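Local atomic coordinates of ricin B-related lectin (Polyporus squamosus, PDB entry 3PHZ), a protein that binds calcium ions and galactose, and probably acts as a carbohydrate-recognising lectin with a ricin-type beta-trefoil domain. Residues H6-I11 with D176-V181; L166-K171 with Y279-G284; A249-V254 with T263-Q268. One frame throughout, in Å; residues are numbered along the deposited sequence.

Interaction 1. Residues H6-I11 with D176-V181; sequences HGIYYI and DGLYLV
One face of the His6 imidazole is met by Leu178, whose CD2 methyl lies 4.0 Å from the ring centroid of His6 and 28° off the ring normal, a CH-pi contact. The methyl sits nearest the ring atom NE2 of His6, at 3.7 Å from CD2, while CB of the same leucine approaches CE1. With its CG anti to the backbone N (chi1 -167°), the histidine turns its ring onto the leucine. Beyond the ring, Leu178 CD1 and CD2 come up against CA of Gly7.

Further along, Ile8 takes over. Its CG1 touches Leu178 CD2 at 4.2 Å, and its terminal CD1 presses on Leu180 CB at 3.8 Å, the isoleucine and Leu180 crossing at about a right angle; CG2 of Ile8 reaches the CD1 branch of Leu180. The strand axes are 7.5 Å apart, with directions 31° from parallel, and strand 144-152 hydrogen-bonds to both strands. Leu50 of strand 49-53 adds to the cluster by touching Ile8 and Leu178.

The contact thus joins the beta-trefoil lectin region to the start of the agglutinin C-terminal region. Segment 176-181 opens with the calcium ligand Asp176, and Leu178 N hydrogen-bonds Glu204 of the second subunit, itself a calcium ligand. No hydrogen bond spans the two segments: aliphatic side chains and one imidazole face hold this interface together, so its fit depends on shape rather than on polar pairing.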
loop_
_atom_site.group_PDB
_atom_site.type_symbol
_atom_site.label_atom_id
_atom_site.label_comp_id
_atom_site.label_asym_id
_atom_site.label_seq_id
_atom_site.Cartn_x
_atom_site.Cartn_y
_atom_site.Cartn_z
ATOM N N HIS A 6 29.348 1.484 -3.108
ATOM C CA HIS A 6 28.061 1.327 -2.410
ATOM C C HIS A 6 27.020 0.566 -3.254
ATOM O O HIS A 6 26.624 1.032 -4.324
ATOM C CB HIS A 6 27.470 2.733 -2.080
ATOM C CG HIS A 6 26.342 2.688 -1.104
ATOM N ND1 HIS A 6 25.321 3.613 -1.108
ATOM C CD2 HIS A 6 26.040 1.790 -0.128
ATOM C CE1 HIS A 6 24.454 3.310 -0.158
ATOM N NE2 HIS A 6 24.876 2.222 0.467
ATOM N N GLY A 7 26.525 -0.570 -2.752
ATOM C CA GLY A 7 25.626 -1.335 -3.623
ATOM C C GLY A 7 25.380 -2.723 -3.032
ATOM O O GLY A 7 25.895 -3.033 -2.012
ATOM N N ILE A 8 24.524 -3.494 -3.672
ATOM C CA ILE A 8 24.246 -4.855 -3.196
ATOM C C ILE A 8 24.691 -5.739 -4.347
ATOM O O ILE A 8 24.439 -5.419 -5.535
ATOM C CB ILE A 8 22.678 -5.045 -2.975
ATOM C CG1 ILE A 8 22.193 -4.158 -1.817
ATOM C CG2 ILE A 8 22.419 -6.573 -2.699
ATOM C CD1 ILE A 8 20.655 -4.027 -1.646
ATOM N N TYR A 9 25.353 -6.873 -4.037
ATOM C CA TYR A 9 26.046 -7.596 -5.091
ATOM C C TYR A 9 25.934 -9.112 -4.836
ATOM O O TYR A 9 25.869 -9.540 -3.665
ATOM C CB TYR A 9 27.535 -7.314 -5.013
ATOM C CG TYR A 9 27.905 -5.908 -5.371
ATOM C CD1 TYR A 9 28.211 -5.577 -6.704
ATOM C CD2 TYR A 9 27.947 -4.907 -4.387
ATOM C CE1 TYR A 9 28.542 -4.273 -7.049
ATOM C CE2 TYR A 9 28.289 -3.593 -4.756
ATOM C CZ TYR A 9 28.605 -3.310 -6.044
ATOM O OH TYR A 9 28.943 -1.988 -6.389
ATOM N N TYR A 10 26.013 -9.884 -5.929
ATOM C CA TYR A 10 26.569 -11.219 -5.840
ATOM C C TYR A 10 28.100 -11.144 -5.854
ATOM O O TYR A 10 28.697 -10.345 -6.590
ATOM C CB TYR A 10 26.162 -12.134 -6.988
ATOM C CG TYR A 10 24.693 -12.393 -7.101
ATOM C CD1 TYR A 10 23.934 -12.824 -6.009
ATOM C CD2 TYR A 10 24.099 -12.370 -8.366
ATOM C CE1 TYR A 10 22.540 -13.124 -6.177
ATOM C CE2 TYR A 10 22.739 -12.622 -8.545
ATOM C CZ TYR A 10 21.976 -13.035 -7.445
ATOM O OH TYR A 10 20.642 -13.365 -7.699
ATOM N N ILE A 11 28.724 -11.970 -5.011
ATOM C CA ILE A 11 30.190 -12.070 -5.047
ATOM C C ILE A 11 30.539 -13.480 -5.499
ATOM O O ILE A 11 30.337 -14.443 -4.763
ATOM C CB ILE A 11 30.812 -11.770 -3.686
ATOM C CG1 ILE A 11 30.264 -10.430 -3.116
ATOM C CG2 ILE A 11 32.348 -11.872 -3.764
ATOM C CD1 ILE A 11 30.815 -10.116 -1.665
ATOM N N ASP A 176 18.206 9.955 -1.235
ATOM C CA ASP A 176 19.441 9.342 -1.749
ATOM C C ASP A 176 19.440 7.848 -1.403
ATOM O O ASP A 176 20.305 7.372 -0.656
ATOM C CB ASP A 176 20.655 10.023 -1.115
ATOM C CG ASP A 176 22.003 9.472 -1.634
ATOM O OD1 ASP A 176 22.141 9.148 -2.865
ATOM O OD2 ASP A 176 22.924 9.395 -0.788
ATOM N N GLY A 177 18.377 7.159 -1.815
ATOM C CA GLY A 177 18.210 5.787 -1.329
ATOM C C GLY A 177 19.113 4.819 -2.108
ATOM O O GLY A 177 19.617 5.144 -3.185
ATOM N N LEU A 178 19.267 3.603 -1.560
ATOM C CA LEU A 178 19.854 2.483 -2.317
ATOM C C LEU A 178 18.713 1.447 -2.453
ATOM O O LEU A 178 18.059 1.132 -1.435
ATOM C CB LEU A 178 20.995 1.882 -1.458
ATOM C CG LEU A 178 21.685 0.785 -2.312
ATOM C CD1 LEU A 178 22.470 1.363 -3.491
ATOM C CD2 LEU A 178 22.577 -0.028 -1.301
ATOM N N TYR A 179 18.462 0.996 -3.680
ATOM C CA TYR A 179 17.370 0.078 -3.992
ATOM C C TYR A 179 17.861 -1.242 -4.504
ATOM O O TYR A 179 18.684 -1.284 -5.387
ATOM C CB TYR A 179 16.444 0.685 -5.043
ATOM C CG TYR A 179 15.868 2.031 -4.579
ATOM C CD1 TYR A 179 14.638 2.109 -3.946
ATOM C CD2 TYR A 179 16.601 3.228 -4.799
ATOM C CE1 TYR A 179 14.111 3.328 -3.524
ATOM C CE2 TYR A 179 16.102 4.457 -4.352
ATOM C CZ TYR A 179 14.845 4.489 -3.759
ATOM O OH TYR A 179 14.349 5.691 -3.340
ATOM N N LEU A 180 17.390 -2.317 -3.885
ATOM C CA LEU A 180 17.577 -3.680 -4.416
ATOM C C LEU A 180 16.594 -3.897 -5.560
ATOM O O LEU A 180 15.431 -3.522 -5.454
ATOM C CB LEU A 180 17.271 -4.695 -3.305
ATOM C CG LEU A 180 17.358 -6.164 -3.775
ATOM C CD1 LEU A 180 18.699 -6.525 -4.386
ATOM C CD2 LEU A 180 17.001 -7.103 -2.542
ATOM N N VAL A 181 17.120 -4.382 -6.680
ATOM C CA VAL A 181 16.311 -4.712 -7.845
ATOM C C VAL A 181 15.945 -6.200 -7.731
ATOM O O VAL A 181 16.821 -7.057 -7.729
ATOM C CB VAL A 181 17.113 -4.416 -9.112
ATOM C CG1 VAL A 181 16.332 -4.962 -10.357
ATOM C CG2 VAL A 181 17.388 -2.891 -9.206
#

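Interaction 2. Residues L166-K171 with Y279-G284; sequences LRQDFK and YKAYFG
Gln168 reaches across to Ala281 from a loop lying beside the last strand of the C-terminal domain, 280-285, just before a classic beta bulge at Tyr282 and Phe283, which both face Phe240 of strand 233-243. From CB the glutamine runs out with CG between its own backbone N and carbonyl carbon (chi1 72°), and the chain is extended beyond CG. At CD the amide comes alongside the Ala281 carbonyl. OE1 passes close to Ala281 O and lies 3.8 Å from C of Tyr282, whereas NE2 makes the bonds. One N-H goes to Ala281 O at 2.9 Å with an angle of 158° at the hydrogen, the nitrogen standing above the carbonyl plane. The other goes back to Leu166 O, also 2.9 Å from NE2. Both acceptors lie close to the plane of the glutamine amide, so the pair of bonds fixes its rotation and ties the loop backbone at Leu166 to the strand at Ala281.

Beside this polar grip the packing is apolar. Ala281 CB meets Leu166 CD2 at 3.5 Å and also sits at the edge of the Phe170 ring, near CZ. Over a face of that ring lies Gly284 CA, 3.6 Å from the Phe170 centroid and 17° off the normal. The ring thus rests directly on the glycine backbone, with CD1 of Phe170 3.3 Å from Gly284 N. Leu160 of helix 153-162 and Met239 of strand 233-243 also touch Phe170, burying the aromatic between helix and sheet. At the far end a water closes the contact, accepting from Lys171 N at 3.0 Å and donating to Gly284 O at 2.8 Å.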
loop_
_atom_site.group_PDB
_atom_site.type_symbol
_atom_site.label_atom_id
_atom_site.label_comp_id
_atom_site.label_asym_id
_atom_site.label_seq_id
_atom_site.Cartn_x
_atom_site.Cartn_y
_atom_site.Cartn_z
ATOM N N LEU A 166 8.111 6.510 -20.858
ATOM C CA LEU A 166 7.782 7.483 -19.771
ATOM C C LEU A 166 8.270 8.921 -20.096
ATOM O O LEU A 166 7.500 9.871 -19.990
ATOM C CB LEU A 166 8.437 7.021 -18.439
ATOM C CG LEU A 166 7.821 5.729 -17.883
ATOM C CD1 LEU A 166 8.704 5.336 -16.653
ATOM C CD2 LEU A 166 6.364 5.958 -17.506
ATOM N N ARG A 167 9.566 9.078 -20.394
ATOM C CA ARG A 167 10.120 10.413 -20.675
ATOM C C ARG A 167 9.742 11.454 -19.632
ATOM O O ARG A 167 9.323 12.584 -19.933
ATOM C CB ARG A 167 9.745 10.870 -22.083
ATOM C CG ARG A 167 10.156 9.803 -23.125
ATOM C CD ARG A 167 11.644 9.512 -23.145
ATOM N NE ARG A 167 12.285 10.500 -24.020
ATOM C CZ ARG A 167 13.516 10.990 -23.907
ATOM N NH1 ARG A 167 13.916 11.886 -24.802
ATOM N NH2 ARG A 167 14.328 10.635 -22.925
ATOM N N GLN A 168 9.841 11.049 -18.361
ATOM C CA GLN A 168 9.440 11.948 -17.276
ATOM C C GLN A 168 9.994 11.354 -15.988
ATOM O O GLN A 168 10.368 10.176 -15.941
ATOM C CB GLN A 168 7.910 12.029 -17.202
ATOM C CG GLN A 168 7.203 10.735 -16.638
ATOM C CD GLN A 168 5.708 10.769 -16.919
ATOM O OE1 GLN A 168 4.931 11.295 -16.103
ATOM N NE2 GLN A 168 5.292 10.280 -18.131
ATOM N N ASP A 169 10.109 12.183 -14.956
ATOM C CA ASP A 169 10.578 11.684 -13.679
ATOM C C ASP A 169 9.409 11.571 -12.680
ATOM O O ASP A 169 8.352 12.189 -12.827
ATOM C CB ASP A 169 11.660 12.641 -13.171
ATOM C CG ASP A 169 12.564 12.024 -12.109
ATOM O OD1 ASP A 169 12.411 10.800 -11.724
ATOM O OD2 ASP A 169 13.510 12.767 -11.708
ATOM N N PHE A 170 9.584 10.675 -11.719
ATOM C CA PHE A 170 8.655 10.492 -10.617
ATOM C C PHE A 170 9.342 10.833 -9.306
ATOM O O PHE A 170 10.492 10.493 -9.119
ATOM C CB PHE A 170 8.218 9.032 -10.503
ATOM C CG PHE A 170 7.406 8.526 -11.695
ATOM C CD1 PHE A 170 6.471 9.392 -12.378
ATOM C CD2 PHE A 170 7.560 7.207 -12.107
ATOM C CE1 PHE A 170 5.689 8.884 -13.507
ATOM C CE2 PHE A 170 6.797 6.674 -13.225
ATOM C CZ PHE A 170 5.872 7.555 -13.911
ATOM N N LYS A 171 8.572 11.330 -8.337
ATOM C CA LYS A 171 9.093 11.599 -6.996
ATOM C C LYS A 171 9.475 10.294 -6.256
ATOM O O LYS A 171 8.796 9.288 -6.407
ATOM C CB LYS A 171 8.029 12.326 -6.165
ATOM C CG LYS A 171 7.980 13.856 -6.539
ATOM C CD LYS A 171 6.978 14.543 -5.631
ATOM C CE LYS A 171 6.876 16.089 -5.851
ATOM N NZ LYS A 171 6.650 16.479 -7.291
ATOM N N TYR A 279 -0.399 2.510 -22.058
ATOM C CA TYR A 279 -0.901 3.606 -21.230
ATOM C C TYR A 279 0.212 4.661 -21.172
ATOM O O TYR A 279 1.402 4.312 -21.144
ATOM C CB TYR A 279 -1.332 3.124 -19.835
ATOM C CG TYR A 279 -2.734 2.511 -19.771
ATOM C CD1 TYR A 279 -3.854 3.301 -19.506
ATOM C CD2 TYR A 279 -2.931 1.143 -20.009
ATOM C CE1 TYR A 279 -5.166 2.722 -19.471
ATOM C CE2 TYR A 279 -4.212 0.560 -19.970
ATOM C CZ TYR A 279 -5.311 1.347 -19.687
ATOM O OH TYR A 279 -6.555 0.759 -19.647
ATOM N N LYS A 280 -0.174 5.940 -21.217
ATOM C CA LYS A 280 0.800 7.000 -21.123
ATOM C C LYS A 280 0.738 7.492 -19.701
ATOM O O LYS A 280 -0.315 7.955 -19.252
ATOM C CB LYS A 280 0.466 8.155 -22.077
ATOM C CG LYS A 280 1.513 9.256 -21.978
ATOM C CD LYS A 280 1.046 10.507 -22.704
ATOM C CE LYS A 280 1.964 10.857 -23.870
ATOM N NZ LYS A 280 1.172 11.499 -24.987
ATOM N N ALA A 281 1.857 7.402 -18.994
ATOM C CA ALA A 281 1.891 7.829 -17.591
ATOM C C ALA A 281 1.786 9.321 -17.439
ATOM O O ALA A 281 2.363 10.101 -18.254
ATOM C CB ALA A 281 3.168 7.354 -16.937
ATOM N N TYR A 282 1.090 9.746 -16.387
ATOM C CA TYR A 282 1.059 11.164 -16.036
ATOM C C TYR A 282 1.438 11.361 -14.576
ATOM O O TYR A 282 1.511 12.511 -14.117
ATOM C CB TYR A 282 -0.315 11.811 -16.372
ATOM C CG TYR A 282 -1.482 11.061 -15.752
ATOM C CD1 TYR A 282 -1.882 11.276 -14.428
ATOM C CD2 TYR A 282 -2.160 10.079 -16.500
ATOM C CE1 TYR A 282 -2.973 10.545 -13.879
ATOM C CE2 TYR A 282 -3.224 9.348 -15.971
ATOM C CZ TYR A 282 -3.615 9.582 -14.652
ATOM O OH TYR A 282 -4.671 8.827 -14.171
ATOM N N PHE A 283 1.630 10.261 -13.806
ATOM C CA PHE A 283 1.916 10.421 -12.370
ATOM C C PHE A 283 2.600 9.179 -11.874
ATOM O O PHE A 283 2.305 8.111 -12.387
ATOM C CB PHE A 283 0.619 10.564 -11.593
ATOM C CG PHE A 283 0.819 10.564 -10.124
ATOM C CD1 PHE A 283 1.316 11.691 -9.482
ATOM C CD2 PHE A 283 0.576 9.396 -9.370
ATOM C CE1 PHE A 283 1.513 11.690 -8.091
ATOM C CE2 PHE A 283 0.801 9.373 -7.994
ATOM C CZ PHE A 283 1.252 10.532 -7.349
ATOM N N GLY A 284 3.479 9.297 -10.888
ATOM C CA GLY A 284 4.054 8.038 -10.299
ATOM C C GLY A 284 4.913 8.346 -9.093
ATOM O O GLY A 284 5.089 9.484 -8.764
HETATM O O HOH W 1 5.808 12.226 -8.865
#

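Interaction 3. Residues A249-V254 with T263-Q268; sequences AYNWFV and TFFEPQ
Four backbone hydrogen bonds join Asn251 to Phe265 and Phe253 to Thr263, each pair bonded in both directions. Phe265 N gives to Asn251 O at 2.8 Å, while Asn251 N returns a bond to Phe265 O. In the second pair, Phe253 N donates to Thr263 O, and Thr263 N donates to Phe253 O with an angle of 172° at the hydrogen. Between them, the non-hydrogen-bonded pair Trp252 and Phe264 brings the backbones to 4.4 Å, CA to CA. Here Trp252 CA makes a CA-H...O contact with Thr263 O, 3.3 Å away.

Water carries the polar contact past these pairs: one molecule links Tyr250 OH to Glu266 OE2, and this carboxylate oxygen also hydrogen-bonds NE2 of His248. The Tyr250 ring meets Phe265 O at its edge.

These strands, 246-255 and 261-266, form an antiparallel beta hairpin in the agglutinin C-terminal region, and its two faces have different neighbours. On the face of Asn251, Phe253, Thr263 and Phe265, helices 184-194 and 208-226 pack against the sheet. Phe253 and Phe265 lie side by side and point the same way, with Phe265 CB at the edge of the Phe253 ring, 3.8 Å from CE2. Asn251 sends ND2 to Ala212 O and Gly237 O, while its OD1, buried with no polar partner in the model, rests 3.3 Å from Pro267 CG. On the other face Trp252 CB touches Phe264 CD1 at 4.0 Å. Because CG of Trp252 is set between its backbone N and carbonyl carbon (chi1 60°), the indole is carried off strand 261-266 to meet the ring of Phe286.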
loop_
_atom_site.group_PDB
_atom_site.type_symbol
_atom_site.label_atom_id
_atom_site.label_comp_id
_atom_site.label_asym_id
_atom_site.label_seq_id
_atom_site.Cartn_x
_atom_site.Cartn_y
_atom_site.Cartn_z
ATOM N N ALA A 249 -3.753 2.061 -13.136
ATOM C CA ALA A 249 -2.581 2.148 -12.284
ATOM C C ALA A 249 -1.783 0.850 -12.403
ATOM O O ALA A 249 -2.374 -0.227 -12.550
ATOM C CB ALA A 249 -2.976 2.348 -10.859
ATOM N N TYR A 250 -0.464 1.008 -12.379
ATOM C CA TYR A 250 0.507 -0.091 -12.512
ATOM C C TYR A 250 1.584 0.024 -11.476
ATOM O O TYR A 250 1.801 1.088 -10.877
ATOM C CB TYR A 250 1.202 -0.034 -13.882
ATOM C CG TYR A 250 0.269 -0.357 -15.022
ATOM C CD1 TYR A 250 -0.190 -1.666 -15.176
ATOM C CD2 TYR A 250 -0.198 0.637 -15.896
ATOM C CE1 TYR A 250 -1.068 -2.012 -16.230
ATOM C CE2 TYR A 250 -1.088 0.287 -16.983
ATOM C CZ TYR A 250 -1.511 -1.031 -17.115
ATOM O OH TYR A 250 -2.395 -1.466 -18.101
ATOM N N ASN A 251 2.296 -1.089 -11.240
ATOM C CA ASN A 251 3.535 -0.980 -10.530
ATOM C C ASN A 251 4.634 -0.983 -11.568
ATOM O O ASN A 251 4.401 -1.315 -12.726
ATOM C CB ASN A 251 3.709 -2.139 -9.520
ATOM C CG ASN A 251 2.649 -2.097 -8.440
ATOM O OD1 ASN A 251 1.689 -2.883 -8.482
ATOM N ND2 ASN A 251 2.786 -1.164 -7.475
ATOM N N TRP A 252 5.837 -0.642 -11.148
ATOM C CA TRP A 252 6.976 -0.643 -12.076
ATOM C C TRP A 252 8.273 -0.976 -11.365
ATOM O O TRP A 252 8.406 -0.770 -10.152
ATOM C CB TRP A 252 7.095 0.646 -12.957
ATOM C CG TRP A 252 7.268 1.910 -12.170
ATOM C CD1 TRP A 252 6.257 2.745 -11.729
ATOM C CD2 TRP A 252 8.502 2.452 -11.681
ATOM N NE1 TRP A 252 6.801 3.783 -10.990
ATOM C CE2 TRP A 252 8.180 3.624 -10.957
ATOM C CE3 TRP A 252 9.861 2.042 -11.762
ATOM C CZ2 TRP A 252 9.175 4.406 -10.289
ATOM C CZ3 TRP A 252 10.868 2.844 -11.136
ATOM C CH2 TRP A 252 10.512 4.008 -10.407
ATOM N N PHE A 253 9.210 -1.540 -12.139
ATOM C CA PHE A 253 10.482 -2.050 -11.648
ATOM C C PHE A 253 11.509 -1.777 -12.706
ATOM O O PHE A 253 11.177 -1.313 -13.822
ATOM C CB PHE A 253 10.347 -3.592 -11.492
ATOM C CG PHE A 253 9.334 -3.981 -10.439
ATOM C CD1 PHE A 253 9.707 -3.996 -9.071
ATOM C CD2 PHE A 253 8.051 -4.358 -10.787
ATOM C CE1 PHE A 253 8.761 -4.350 -8.076
ATOM C CE2 PHE A 253 7.104 -4.684 -9.836
ATOM C CZ PHE A 253 7.445 -4.682 -8.454
ATOM N N VAL A 254 12.778 -2.066 -12.405
ATOM C CA VAL A 254 13.781 -2.103 -13.518
ATOM C C VAL A 254 14.312 -3.500 -13.605
ATOM O O VAL A 254 14.101 -4.310 -12.673
ATOM C CB VAL A 254 14.926 -1.054 -13.395
ATOM C CG1 VAL A 254 14.304 0.375 -13.297
ATOM C CG2 VAL A 254 15.755 -1.278 -12.148
ATOM N N THR A 263 10.201 -2.026 -16.445
ATOM C CA THR A 263 9.160 -3.053 -16.684
ATOM C C THR A 263 7.936 -2.693 -15.873
ATOM O O THR A 263 8.050 -2.387 -14.693
ATOM C CB THR A 263 9.679 -4.419 -16.223
ATOM O OG1 THR A 263 10.825 -4.760 -17.031
ATOM C CG2 THR A 263 8.541 -5.523 -16.356
ATOM N N PHE A 264 6.768 -2.710 -16.506
ATOM C CA PHE A 264 5.527 -2.410 -15.872
ATOM C C PHE A 264 4.840 -3.714 -15.425
ATOM O O PHE A 264 4.981 -4.731 -16.078
ATOM C CB PHE A 264 4.690 -1.646 -16.877
ATOM C CG PHE A 264 5.363 -0.346 -17.269
ATOM C CD1 PHE A 264 5.223 0.770 -16.457
ATOM C CD2 PHE A 264 6.173 -0.290 -18.399
ATOM C CE1 PHE A 264 5.863 1.991 -16.780
ATOM C CE2 PHE A 264 6.840 0.912 -18.732
ATOM C CZ PHE A 264 6.641 2.065 -17.924
ATOM N N PHE A 265 4.157 -3.671 -14.295
ATOM C CA PHE A 265 3.603 -4.855 -13.669
ATOM C C PHE A 265 2.130 -4.578 -13.391
ATOM O O PHE A 265 1.787 -3.531 -12.858
ATOM C CB PHE A 265 4.364 -5.192 -12.373
ATOM C CG PHE A 265 3.828 -6.430 -11.666
ATOM C CD1 PHE A 265 4.173 -7.713 -12.142
ATOM C CD2 PHE A 265 3.026 -6.326 -10.542
ATOM C CE1 PHE A 265 3.719 -8.860 -11.493
ATOM C CE2 PHE A 265 2.553 -7.469 -9.887
ATOM C CZ PHE A 265 2.924 -8.752 -10.358
ATOM N N GLU A 266 1.249 -5.497 -13.803
ATOM C CA GLU A 266 -0.166 -5.361 -13.602
ATOM C C GLU A 266 -0.610 -6.197 -12.377
ATOM O O GLU A 266 -0.707 -7.431 -12.449
ATOM C CB GLU A 266 -0.914 -5.840 -14.885
ATOM C CG GLU A 266 -2.405 -6.160 -14.642
ATOM C CD GLU A 266 -3.168 -4.929 -14.196
ATOM O OE1 GLU A 266 -3.255 -4.643 -12.988
ATOM O OE2 GLU A 266 -3.726 -4.260 -15.069
ATOM N N PRO A 267 -0.870 -5.541 -11.219
ATOM C CA PRO A 267 -1.051 -6.308 -9.986
ATOM C C PRO A 267 -2.437 -7.014 -9.930
ATOM O O PRO A 267 -2.665 -7.811 -9.045
ATOM C CB PRO A 267 -0.820 -5.222 -8.871
ATOM C CG PRO A 267 -1.261 -3.957 -9.550
ATOM C CD PRO A 267 -0.694 -4.101 -10.940
ATOM N N GLN A 268 -3.298 -6.743 -10.908
ATOM C CA GLN A 268 -4.606 -7.489 -11.007
ATOM C C GLN A 268 -4.348 -8.913 -11.442
ATOM O O GLN A 268 -5.072 -9.798 -11.056
ATOM C CB GLN A 268 -5.591 -6.830 -11.970
ATOM C CG GLN A 268 -6.068 -5.465 -11.396
ATOM C CD GLN A 268 -7.117 -4.835 -12.324
ATOM O OE1 GLN A 268 -6.981 -3.668 -12.759
ATOM N NE2 GLN A 268 -8.161 -5.592 -12.611
HETATM O O HOH W 2 -4.205 -2.336 -11.810
HETATM O O HOH W 3 -3.642 -3.975 -17.846
#

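All three contacts are largely buried, but only interaction 1 lies near the centre of the chain, between the lectin and C-terminal regions; interactions 2 and 3 lie further out, within the C-terminal part. Interaction 3 pairs neighbouring strands through their backbones, interaction 2 fastens a loop to a strand with a side-chain amide and a water, and interaction 1 has only aliphatic packing and a CH-pi contact on a histidine. Strand 233-243 connects them, pairing with strands 178-180, 246-255 and 280-285. Interactions 2 and 3 also touch directly, Phe170 against Trp252 and Leu166 against Phe264, while Val181 meets Val254 between interactions 1 and 3. Interaction 2 includes more exposed residues, such as Lys171 and Tyr282.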